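Local coordinates for Serine/threonine-protein kinase Tel1 (PDB 6SKY) that phosphorylates protein serine and threonine residues using ATP, and probably activates checkpoint signalling when DNA is damaged, at residues R2515-L2520 / Q2607-G2612. Sequence-based numbering, arbitrary orientation.
With AGS (phosphothiophosphoric acid-adenylate ester), chain C.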
loop_
_atom_site.group_PDB
_atom_site.type_symbol
_atom_site.label_atom_id
_atom_site.label_comp_id
_atom_site.label_asym_id
_atom_site.label_seq_id
_atom_site.Cartn_x
_atom_site.Cartn_y
_atom_site.Cartn_z
ATOM N N ARG A 2515 56.968 9.987 13.351
ATOM C CA ARG A 2515 57.780 10.007 14.563
ATOM C C ARG A 2515 57.752 11.378 15.221
ATOM O O ARG A 2515 57.567 11.492 16.438
ATOM C CB ARG A 2515 59.208 9.587 14.247
ATOM C CG ARG A 2515 59.318 8.147 13.842
ATOM C CD ARG A 2515 60.747 7.676 13.843
ATOM N NE ARG A 2515 60.823 6.249 13.575
ATOM C CZ ARG A 2515 60.598 5.311 14.487
ATOM N NH1 ARG A 2515 60.685 4.032 14.161
ATOM N NH2 ARG A 2515 60.284 5.651 15.727
ATOM N N VAL A 2516 57.903 12.442 14.430
ATOM C CA VAL A 2516 57.921 13.758 15.068
ATOM C C VAL A 2516 56.525 14.192 15.505
ATOM O O VAL A 2516 56.382 14.871 16.527
ATOM C CB VAL A 2516 58.587 14.813 14.170
ATOM C CG1 VAL A 2516 59.965 14.352 13.776
ATOM C CG2 VAL A 2516 57.753 15.108 12.963
ATOM N N TYR A 2517 55.474 13.807 14.775
ATOM C CA TYR A 2517 54.117 14.112 15.230
ATOM C C TYR A 2517 53.821 13.442 16.560
ATOM O O TYR A 2517 53.227 14.050 17.453
ATOM C CB TYR A 2517 53.088 13.667 14.196
ATOM C CG TYR A 2517 52.596 14.752 13.283
ATOM C CD1 TYR A 2517 51.953 15.855 13.782
ATOM C CD2 TYR A 2517 52.753 14.654 11.920
ATOM C CE1 TYR A 2517 51.499 16.836 12.955
ATOM C CE2 TYR A 2517 52.302 15.629 11.090
ATOM C CZ TYR A 2517 51.676 16.715 11.612
ATOM O OH TYR A 2517 51.221 17.698 10.781
ATOM N N HIS A 2518 54.225 12.184 16.711
ATOM C CA HIS A 2518 54.000 11.481 17.965
ATOM C C HIS A 2518 54.817 12.086 19.096
ATOM O O HIS A 2518 54.327 12.218 20.224
ATOM C CB HIS A 2518 54.331 10.006 17.783
ATOM C CG HIS A 2518 54.260 9.211 19.043
ATOM N ND1 HIS A 2518 55.278 8.382 19.454
ATOM C CD2 HIS A 2518 53.292 9.114 19.982
ATOM C CE1 HIS A 2518 54.941 7.809 20.594
ATOM N NE2 HIS A 2518 53.741 8.237 20.937
ATOM N N ALA A 2519 56.071 12.454 18.821
ATOM C CA ALA A 2519 56.878 13.099 19.849
ATOM C C ALA A 2519 56.250 14.408 20.293
ATOM O O ALA A 2519 56.231 14.721 21.486
ATOM C CB ALA A 2519 58.295 13.334 19.340
ATOM N N LEU A 2520 55.722 15.184 19.349
ATOM C CA LEU A 2520 55.051 16.425 19.710
ATOM C C LEU A 2520 53.779 16.159 20.498
ATOM O O LEU A 2520 53.448 16.907 21.423
ATOM C CB LEU A 2520 54.742 17.232 18.457
ATOM C CG LEU A 2520 54.017 18.552 18.664
ATOM C CD1 LEU A 2520 54.975 19.591 19.187
ATOM C CD2 LEU A 2520 53.413 18.995 17.368
ATOM N N GLN A 2607 44.918 21.218 12.820
ATOM C CA GLN A 2607 45.010 19.865 13.342
ATOM C C GLN A 2607 45.053 19.910 14.854
ATOM O O GLN A 2607 45.757 20.736 15.429
ATOM C CB GLN A 2607 46.266 19.155 12.841
ATOM C CG GLN A 2607 46.356 19.020 11.360
ATOM C CD GLN A 2607 47.759 18.883 10.899
ATOM O OE1 GLN A 2607 48.681 18.923 11.697
ATOM N NE2 GLN A 2607 47.942 18.719 9.606
ATOM N N LEU A 2608 44.313 19.021 15.493
ATOM C CA LEU A 2608 44.540 18.716 16.893
ATOM C C LEU A 2608 45.564 17.602 16.952
ATOM O O LEU A 2608 45.375 16.554 16.332
ATOM C CB LEU A 2608 43.265 18.278 17.603
ATOM C CG LEU A 2608 42.113 19.230 17.844
ATOM C CD1 LEU A 2608 41.034 18.949 16.863
ATOM C CD2 LEU A 2608 41.598 19.027 19.238
ATOM N N VAL A 2609 46.647 17.828 17.676
ATOM C CA VAL A 2609 47.628 16.794 17.955
ATOM C C VAL A 2609 47.306 16.302 19.355
ATOM O O VAL A 2609 47.682 16.923 20.347
ATOM C CB VAL A 2609 49.060 17.317 17.834
ATOM C CG1 VAL A 2609 50.027 16.184 17.949
ATOM C CG2 VAL A 2609 49.248 18.012 16.515
ATOM N N LYS A 2610 46.582 15.196 19.440
ATOM C CA LYS A 2610 46.006 14.743 20.693
ATOM C C LYS A 2610 46.900 13.676 21.296
ATOM O O LYS A 2610 47.192 12.668 20.651
ATOM C CB LYS A 2610 44.598 14.199 20.474
ATOM C CG LYS A 2610 43.601 14.661 21.500
ATOM C CD LYS A 2610 42.210 14.286 21.073
ATOM C CE LYS A 2610 41.165 14.980 21.915
ATOM N NZ LYS A 2610 39.792 14.681 21.419
ATOM N N GLY A 2611 47.340 13.910 22.532
ATOM C CA GLY A 2611 48.094 12.938 23.281
ATOM C C GLY A 2611 47.340 12.564 24.545
ATOM O O GLY A 2611 46.330 13.172 24.901
ATOM N N GLY A 2612 47.850 11.550 25.222
ATOM C CA GLY A 2612 47.193 11.078 26.417
ATOM C C GLY A 2612 46.970 9.587 26.367
ATOM O O GLY A 2612 47.730 8.871 25.716
HETATM P PG AGS C . 35.865 17.213 27.622
HETATM S S1G AGS C . 33.965 17.608 27.810
HETATM O O2G AGS C . 36.068 15.934 26.769
HETATM O O3G AGS C . 36.493 16.998 29.026
HETATM P PB AGS C . 36.439 18.603 25.386
HETATM O O1B AGS C . 35.152 18.053 24.924
HETATM O O2B AGS C . 36.621 20.105 25.178
HETATM O O3B AGS C . 36.609 18.384 26.930
HETATM P PA AGS C . 38.647 18.707 23.769
HETATM O O1A AGS C . 39.833 19.033 24.567
HETATM O O2A AGS C . 38.928 17.884 22.513
HETATM O O3A AGS C . 37.603 17.881 24.612
HETATM O "O5'" AGS C . 37.952 20.063 23.405
HETATM C "C5'" AGS C . 38.654 20.991 22.568
HETATM C "C4'" AGS C . 37.705 22.048 22.076
HETATM O "O4'" AGS C . 37.737 22.080 20.637
HETATM C "C3'" AGS C . 36.242 21.844 22.447
HETATM O "O3'" AGS C . 35.574 23.090 22.593
HETATM C "C2'" AGS C . 35.701 21.040 21.268
HETATM O "O2'" AGS C . 34.328 21.323 21.045
HETATM C "C1'" AGS C . 36.537 21.560 20.099
HETATM N N9 AGS C . 36.882 20.528 19.134
HETATM C C8 AGS C . 37.207 19.228 19.400
HETATM N N7 AGS C . 37.480 18.517 18.336
HETATM C C5 AGS C . 37.327 19.417 17.296
HETATM C C6 AGS C . 37.469 19.286 15.904
HETATM N N6 AGS C . 37.817 18.151 15.297
HETATM N N1 AGS C . 37.242 20.377 15.147
HETATM C C2 AGS C . 36.894 21.516 15.748
HETATM N N3 AGS C . 36.728 21.758 17.049
HETATM C C4 AGS C . 36.959 20.659 17.773
#
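The hydroxyl of Y2517 donates a hydrogen bond to the side-chain carbonyl of Q2607, with OH and OE1 3.0 Å apart. The two side chains cross nearly at right angles, ring and amide planes 59° apart, and the C=O...OH angle of 116° brings the donor in from the flank of OE1, tilted only modestly from the carbonyl plane. Q2607 reaches it because CG lies anti to the carbonyl carbon (chi1 -60°) and the chain runs extended beyond, carrying the amide across to the helix. Glutamine suits the place because its long, flexible chain can carry an amide acceptor out to the helix; tyrosine suits the helix, since its rigid ring carries the para hydroxyl out toward the strand.

Beside this polar pair the contact turns apolar. V2609 sets CG2 at the edge of the Y2517 ring, 4.4 Å from CE1, and the same methyl meets L2520 CD2, one turn further along the helix. The other branch, CG1, lies anti to the backbone N and rests 3.9 Å from the backbone O of Y2517. Valine suits the place because its two methyls can serve two partners at once: CG2 lies against ring and leucine, CG1 against the helix backbone. Were Y2517 replaced by an alanine, OE1 of the buried Q2607 would probably lose this donor and a gap would open beside V2609.

L2608 and K2610 face the other way, toward the nucleotide: L2608 CD1 lies 3.7 Å from the adenine N6, while K2610 NZ makes a weak 3.5 Å bond to O2A of the alpha-phosphate. The strand thus has one face against the helix and the other against the nucleotide. Helix 2507-2522 covers the face turned away from the nucleotide, with F2546 of helix 2541-2552 meeting the Y2517 ring edge-to-face, and strands 2593-2599 and 2658-2662 flank it in the antiparallel sheet.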